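PDB 1DYP: kappa-carrageenase from Pseudoalteromonas carrageenovora, which cleaves the beta-1,4 linkages between D-galactose 4-sulfate and 3,6-anhydro-D-galactose inside kappa-carrageenan chains, as a family 16 glycoside hydrolase. Local coordinates for residues N96-F110 with P188-K201. The protein carries 1 engineered substitution. Sequence-based numbering, arbitrary orientation.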
loop_
_atom_site.group_PDB
_atom_site.type_symbol
_atom_site.label_atom_id
_atom_site.label_comp_id
_atom_site.label_asym_id
_atom_site.label_seq_id
_atom_site.Cartn_x
_atom_site.Cartn_y
_atom_site.Cartn_z
ATOM N N ASN A 96 6.138 -11.721 -6.823
ATOM C CA ASN A 96 4.814 -11.536 -7.395
ATOM C C ASN A 96 3.815 -12.557 -6.873
ATOM O O ASN A 96 2.983 -12.235 -6.029
ATOM C CB ASN A 96 4.848 -11.556 -8.937
ATOM C CG ASN A 96 5.770 -12.622 -9.510
ATOM O OD1 ASN A 96 5.970 -13.682 -8.920
ATOM N ND2 ASN A 96 6.321 -12.343 -10.688
ATOM N N TYR A 97 3.903 -13.791 -7.352
ATOM C CA TYR A 97 2.970 -14.825 -6.927
ATOM C C TYR A 97 3.210 -15.298 -5.502
ATOM O O TYR A 97 4.350 -15.397 -5.044
ATOM C CB TYR A 97 3.036 -16.007 -7.894
ATOM C CG TYR A 97 3.094 -15.558 -9.331
ATOM C CD1 TYR A 97 2.195 -14.609 -9.818
ATOM C CD2 TYR A 97 4.089 -16.024 -10.188
ATOM C CE1 TYR A 97 2.290 -14.125 -11.118
ATOM C CE2 TYR A 97 4.193 -15.547 -11.493
ATOM C CZ TYR A 97 3.294 -14.596 -11.949
ATOM O OH TYR A 97 3.413 -14.087 -13.221
ATOM N N GLY A 98 2.117 -15.581 -4.803
ATOM C CA GLY A 98 2.206 -16.053 -3.436
ATOM C C GLY A 98 1.064 -15.527 -2.595
ATOM O O GLY A 98 0.238 -14.744 -3.070
ATOM N N TYR A 99 1.002 -15.974 -1.347
ATOM C CA TYR A 99 -0.038 -15.509 -0.447
ATOM C C TYR A 99 0.606 -14.527 0.517
ATOM O O TYR A 99 1.649 -14.818 1.109
ATOM C CB TYR A 99 -0.652 -16.664 0.334
ATOM C CG TYR A 99 -1.779 -16.199 1.218
ATOM C CD1 TYR A 99 -3.004 -15.817 0.670
ATOM C CD2 TYR A 99 -1.607 -16.079 2.594
ATOM C CE1 TYR A 99 -4.027 -15.326 1.471
ATOM C CE2 TYR A 99 -2.622 -15.586 3.403
ATOM C CZ TYR A 99 -3.829 -15.212 2.834
ATOM O OH TYR A 99 -4.834 -14.720 3.626
ATOM N N TYR A 100 -0.017 -13.362 0.661
ATOM C CA TYR A 100 0.492 -12.310 1.530
ATOM C C TYR A 100 -0.528 -11.985 2.604
ATOM O O TYR A 100 -1.725 -11.951 2.338
ATOM C CB TYR A 100 0.756 -11.036 0.732
ATOM C CG TYR A 100 1.669 -11.196 -0.456
ATOM C CD1 TYR A 100 1.221 -11.797 -1.635
ATOM C CD2 TYR A 100 2.970 -10.701 -0.423
ATOM C CE1 TYR A 100 2.048 -11.892 -2.752
ATOM C CE2 TYR A 100 3.801 -10.789 -1.528
ATOM C CZ TYR A 100 3.335 -11.381 -2.688
ATOM O OH TYR A 100 4.150 -11.435 -3.791
ATOM N N GLU A 101 -0.051 -11.711 3.811
ATOM C CA GLU A 101 -0.953 -11.389 4.899
ATOM C C GLU A 101 -0.303 -10.481 5.926
ATOM O O GLU A 101 0.860 -10.650 6.275
ATOM C CB GLU A 101 -1.421 -12.677 5.577
ATOM C CG GLU A 101 -2.315 -12.477 6.782
ATOM C CD GLU A 101 -2.777 -13.797 7.367
ATOM O OE1 GLU A 101 -3.493 -14.540 6.660
ATOM O OE2 GLU A 101 -2.421 -14.092 8.529
ATOM N N ALA A 102 -1.060 -9.499 6.396
ATOM C CA ALA A 102 -0.568 -8.591 7.420
ATOM C C ALA A 102 -1.680 -8.418 8.443
ATOM O O ALA A 102 -2.857 -8.347 8.085
ATOM C CB ALA A 102 -0.188 -7.243 6.812
ATOM N N ARG A 103 -1.301 -8.391 9.713
ATOM C CA ARG A 103 -2.249 -8.212 10.808
ATOM C C ARG A 103 -2.088 -6.745 11.159
ATOM O O ARG A 103 -1.072 -6.337 11.720
ATOM C CB ARG A 103 -1.872 -9.114 11.982
ATOM C CG ARG A 103 -2.874 -9.078 13.111
ATOM C CD ARG A 103 -2.985 -10.430 13.790
ATOM N NE ARG A 103 -4.061 -10.432 14.771
ATOM C CZ ARG A 103 -3.957 -9.935 16.000
ATOM N NH1 ARG A 103 -2.817 -9.397 16.413
ATOM N NH2 ARG A 103 -5.002 -9.965 16.812
ATOM N N ILE A 104 -3.104 -5.957 10.817
ATOM C CA ILE A 104 -3.054 -4.513 10.994
ATOM C C ILE A 104 -4.168 -3.885 11.814
ATOM O O ILE A 104 -5.304 -4.347 11.809
ATOM C CB ILE A 104 -3.070 -3.834 9.598
ATOM C CG1 ILE A 104 -1.855 -4.286 8.788
ATOM C CG2 ILE A 104 -3.121 -2.318 9.738
ATOM C CD1 ILE A 104 -1.936 -3.933 7.317
ATOM N N LYS A 105 -3.809 -2.811 12.507
ATOM C CA LYS A 105 -4.746 -2.025 13.294
ATOM C C LYS A 105 -4.637 -0.639 12.671
ATOM O O LYS A 105 -3.541 -0.092 12.555
ATOM C CB LYS A 105 -4.312 -1.985 14.753
ATOM C CG LYS A 105 -5.204 -1.173 15.666
ATOM C CD LYS A 105 -4.666 -1.339 17.072
ATOM C CE LYS A 105 -5.429 -0.566 18.100
ATOM N NZ LYS A 105 -4.819 -0.871 19.425
ATOM N N GLY A 106 -5.766 -0.083 12.245
ATOM C CA GLY A 106 -5.747 1.226 11.623
ATOM C C GLY A 106 -5.458 2.361 12.585
ATOM O O GLY A 106 -5.470 2.177 13.804
ATOM N N ALA A 107 -5.178 3.537 12.033
ATOM C CA ALA A 107 -4.906 4.722 12.843
ATOM C C ALA A 107 -6.236 5.186 13.430
ATOM O O ALA A 107 -7.277 5.050 12.792
ATOM C CB ALA A 107 -4.294 5.821 11.979
ATOM N N SER A 108 -6.205 5.737 14.639
ATOM C CA SER A 108 -7.433 6.176 15.293
ATOM C C SER A 108 -8.101 7.364 14.612
ATOM O O SER A 108 -9.322 7.465 14.587
ATOM C CB SER A 108 -7.159 6.527 16.756
ATOM O OG SER A 108 -6.333 7.671 16.860
ATOM N N THR A 109 -7.295 8.257 14.052
ATOM C CA THR A 109 -7.823 9.441 13.388
ATOM C C THR A 109 -8.477 9.150 12.041
ATOM O O THR A 109 -7.944 8.402 11.224
ATOM C CB THR A 109 -6.705 10.483 13.199
ATOM O OG1 THR A 109 -6.257 10.918 14.489
ATOM C CG2 THR A 109 -7.203 11.686 12.396
ATOM N N PHE A 110 -9.651 9.738 11.830
ATOM C CA PHE A 110 -10.392 9.586 10.585
ATOM C C PHE A 110 -11.408 10.711 10.465
ATOM O O PHE A 110 -12.170 10.967 11.395
ATOM C CB PHE A 110 -11.142 8.257 10.531
ATOM C CG PHE A 110 -12.023 8.119 9.319
ATOM C CD1 PHE A 110 -11.473 7.836 8.071
ATOM C CD2 PHE A 110 -13.400 8.318 9.414
ATOM C CE1 PHE A 110 -12.278 7.752 6.935
ATOM C CE2 PHE A 110 -14.216 8.239 8.283
ATOM C CZ PHE A 110 -13.652 7.955 7.040
ATOM N N PRO A 188 -12.042 -0.837 11.449
ATOM C CA PRO A 188 -10.641 -1.249 11.314
ATOM C C PRO A 188 -9.666 -0.588 12.279
ATOM O O PRO A 188 -8.501 -0.969 12.340
ATOM C CB PRO A 188 -10.327 -0.926 9.859
ATOM C CG PRO A 188 -11.157 0.289 9.609
ATOM C CD PRO A 188 -12.477 -0.047 10.283
ATOM N N ARG A 189 -10.145 0.395 13.034
ATOM C CA ARG A 189 -9.300 1.093 13.996
ATOM C C ARG A 189 -9.346 0.387 15.346
ATOM O O ARG A 189 -8.597 0.728 16.261
ATOM C CB ARG A 189 -9.779 2.533 14.160
ATOM C CG ARG A 189 -9.769 3.331 12.872
ATOM C CD ARG A 189 -10.414 4.686 13.076
ATOM N NE ARG A 189 -11.835 4.551 13.383
ATOM C CZ ARG A 189 -12.641 5.576 13.624
ATOM N NH1 ARG A 189 -12.164 6.814 13.603
ATOM N NH2 ARG A 189 -13.928 5.366 13.862
ATOM N N ASN A 190 -10.228 -0.599 15.462
ATOM C CA ASN A 190 -10.378 -1.340 16.705
ATOM C C ASN A 190 -9.721 -2.710 16.645
ATOM O O ASN A 190 -10.188 -3.606 15.943
ATOM C CB ASN A 190 -11.855 -1.518 17.044
ATOM C CG ASN A 190 -12.059 -2.010 18.460
ATOM O OD1 ASN A 190 -11.950 -1.238 19.415
ATOM N ND2 ASN A 190 -12.334 -3.302 18.609
ATOM N N ASP A 191 -8.641 -2.871 17.401
ATOM C CA ASP A 191 -7.918 -4.133 17.445
ATOM C C ASP A 191 -7.299 -4.444 16.087
ATOM O O ASP A 191 -7.426 -3.674 15.133
ATOM C CB ASP A 191 -8.857 -5.275 17.845
ATOM C CG ASP A 191 -8.155 -6.354 18.649
ATOM O OD1 ASP A 191 -6.966 -6.629 18.387
ATOM O OD2 ASP A 191 -8.801 -6.940 19.543
ATOM N N PHE A 192 -6.640 -5.590 16.007
ATOM C CA PHE A 192 -5.990 -6.006 14.781
ATOM C C PHE A 192 -6.864 -6.916 13.943
ATOM O O PHE A 192 -7.674 -7.678 14.465
ATOM C CB PHE A 192 -4.675 -6.713 15.101
ATOM C CG PHE A 192 -3.641 -5.814 15.703
ATOM C CD1 PHE A 192 -3.704 -5.453 17.046
ATOM C CD2 PHE A 192 -2.621 -5.294 14.916
ATOM C CE1 PHE A 192 -2.763 -4.584 17.594
ATOM C CE2 PHE A 192 -1.675 -4.425 15.452
ATOM C CZ PHE A 192 -1.746 -4.067 16.795
ATOM N N HIS A 193 -6.694 -6.818 12.633
ATOM C CA HIS A 193 -7.441 -7.636 11.693
ATOM C C HIS A 193 -6.464 -8.099 10.633
ATOM O O HIS A 193 -5.419 -7.483 10.436
ATOM C CB HIS A 193 -8.579 -6.815 11.092
ATOM C CG HIS A 193 -9.584 -6.381 12.110
ATOM N ND1 HIS A 193 -10.649 -7.172 12.488
ATOM C CD2 HIS A 193 -9.627 -5.287 12.907
ATOM C CE1 HIS A 193 -11.301 -6.586 13.475
ATOM N NE2 HIS A 193 -10.701 -5.441 13.750
ATOM N N THR A 194 -6.793 -9.192 9.960
ATOM C CA THR A 194 -5.899 -9.730 8.948
ATOM C C THR A 194 -6.338 -9.369 7.544
ATOM O O THR A 194 -7.499 -9.541 7.171
ATOM C CB THR A 194 -5.786 -11.257 9.070
ATOM O OG1 THR A 194 -7.053 -11.860 8.785
ATOM C CG2 THR A 194 -5.357 -11.631 10.477
ATOM N N TYR A 195 -5.384 -8.863 6.775
ATOM C CA TYR A 195 -5.616 -8.448 5.404
ATOM C C TYR A 195 -4.672 -9.253 4.528
ATOM O O TYR A 195 -3.454 -9.194 4.690
ATOM C CB TYR A 195 -5.327 -6.952 5.285
ATOM C CG TYR A 195 -6.231 -6.120 6.164
ATOM C CD1 TYR A 195 -7.510 -5.759 5.738
ATOM C CD2 TYR A 195 -5.830 -5.739 7.445
ATOM C CE1 TYR A 195 -8.368 -5.042 6.566
ATOM C CE2 TYR A 195 -6.683 -5.018 8.285
ATOM C CZ TYR A 195 -7.949 -4.676 7.836
ATOM O OH TYR A 195 -8.802 -3.974 8.656
ATOM N N GLY A 196 -5.230 -10.017 3.601
ATOM C CA GLY A 196 -4.375 -10.822 2.758
ATOM C C GLY A 196 -4.771 -10.846 1.305
ATOM O O GLY A 196 -5.849 -10.394 0.920
ATOM N N VAL A 197 -3.870 -11.368 0.487
ATOM C CA VAL A 197 -4.132 -11.485 -0.929
ATOM C C VAL A 197 -3.366 -12.679 -1.466
ATOM O O VAL A 197 -2.232 -12.941 -1.065
ATOM C CB VAL A 197 -3.713 -10.207 -1.701
ATOM C CG1 VAL A 197 -2.200 -10.069 -1.728
ATOM C CG2 VAL A 197 -4.281 -10.253 -3.112
ATOM N N ASN A 198 -4.016 -13.437 -2.338
ATOM C CA ASN A 198 -3.367 -14.574 -2.952
ATOM C C ASN A 198 -3.160 -14.169 -4.395
ATOM O O ASN A 198 -4.116 -13.844 -5.103
ATOM C CB ASN A 198 -4.235 -15.824 -2.875
ATOM C CG ASN A 198 -3.505 -17.051 -3.369
ATOM O OD1 ASN A 198 -2.306 -17.192 -3.144
ATOM N ND2 ASN A 198 -4.222 -17.950 -4.033
ATOM N N VAL A 199 -1.906 -14.173 -4.822
ATOM C CA VAL A 199 -1.567 -13.786 -6.179
ATOM C C VAL A 199 -1.029 -14.971 -6.969
ATOM O O VAL A 199 -0.080 -15.627 -6.544
ATOM C CB VAL A 199 -0.490 -12.672 -6.177
ATOM C CG1 VAL A 199 -0.244 -12.173 -7.587
ATOM C CG2 VAL A 199 -0.927 -11.525 -5.268
ATOM N N THR A 200 -1.655 -15.249 -8.109
ATOM C CA THR A 200 -1.208 -16.322 -8.992
ATOM C C THR A 200 -1.075 -15.665 -10.359
ATOM O O THR A 200 -1.459 -14.509 -10.531
ATOM C CB THR A 200 -2.230 -17.476 -9.093
ATOM O OG1 THR A 200 -3.334 -17.075 -9.913
ATOM C CG2 THR A 200 -2.736 -17.861 -7.712
ATOM N N LYS A 201 -0.530 -16.378 -11.336
ATOM C CA LYS A 201 -0.388 -15.775 -12.651
ATOM C C LYS A 201 -1.744 -15.511 -13.291
ATOM O O LYS A 201 -1.851 -14.688 -14.198
ATOM C CB LYS A 201 0.443 -16.667 -13.574
ATOM C CG LYS A 201 -0.063 -18.087 -13.711
ATOM C CD LYS A 201 0.693 -18.822 -14.812
ATOM C CE LYS A 201 2.198 -18.607 -14.708
ATOM N NZ LYS A 201 2.773 -19.077 -13.415
HETATM O O HOH W 1 -5.156 -8.471 19.143
HETATM O O HOH W 2 -6.393 -10.576 13.549
HETATM O O HOH W 3 -7.635 -3.219 10.959
HETATM O O HOH W 4 -6.694 2.833 16.295
#
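Strands 98-105 and 193-199 are antiparallel neighbours in the beta-sandwich of this family 16 catalytic domain, paired from G98-V199 to I104-H193 by eight backbone hydrogen bonds. Beyond the regular pairing, G106 N still reaches P188 O, and one water binds I104 O, P188 O and Y195 OH. On the side of Y100, the tyrosine lies alongside V197 (CD1 to CG1 3.8 Å) while its CE1 meets V199 CG2; M119 and L227 pack on it from other strands, and its OH donates to N96 O at 2.6 Å. R103, whose side chain leaves the sheet on the other face from Y100, lays its guanidinium flat over F192 CB, 3.4 Å from R103 CZ, where the pairing ends. There K105 CB makes a CH-pi contact over the face of the F192 ring, 3.7 Å from the centroid; chi1 of -67° on F192 turns the ring beneath that methylene. D191 OD1 takes the N-H of F192 and, through a water, meets R103 NH2. Farther along the same end, beyond G106, R189 NH1 donates to S108 O (3.1 Å), tilted out of the guanidinium plane, while NH2 forms a salt bridge with D187. A leucine at R189 would probably leave D187 without its cationic mate and S108 O without this donor. Backbone bonds thus fix the strand register, whereas waters and the two arginines bridge backbone carbonyls and D191 where the strands give way to loops.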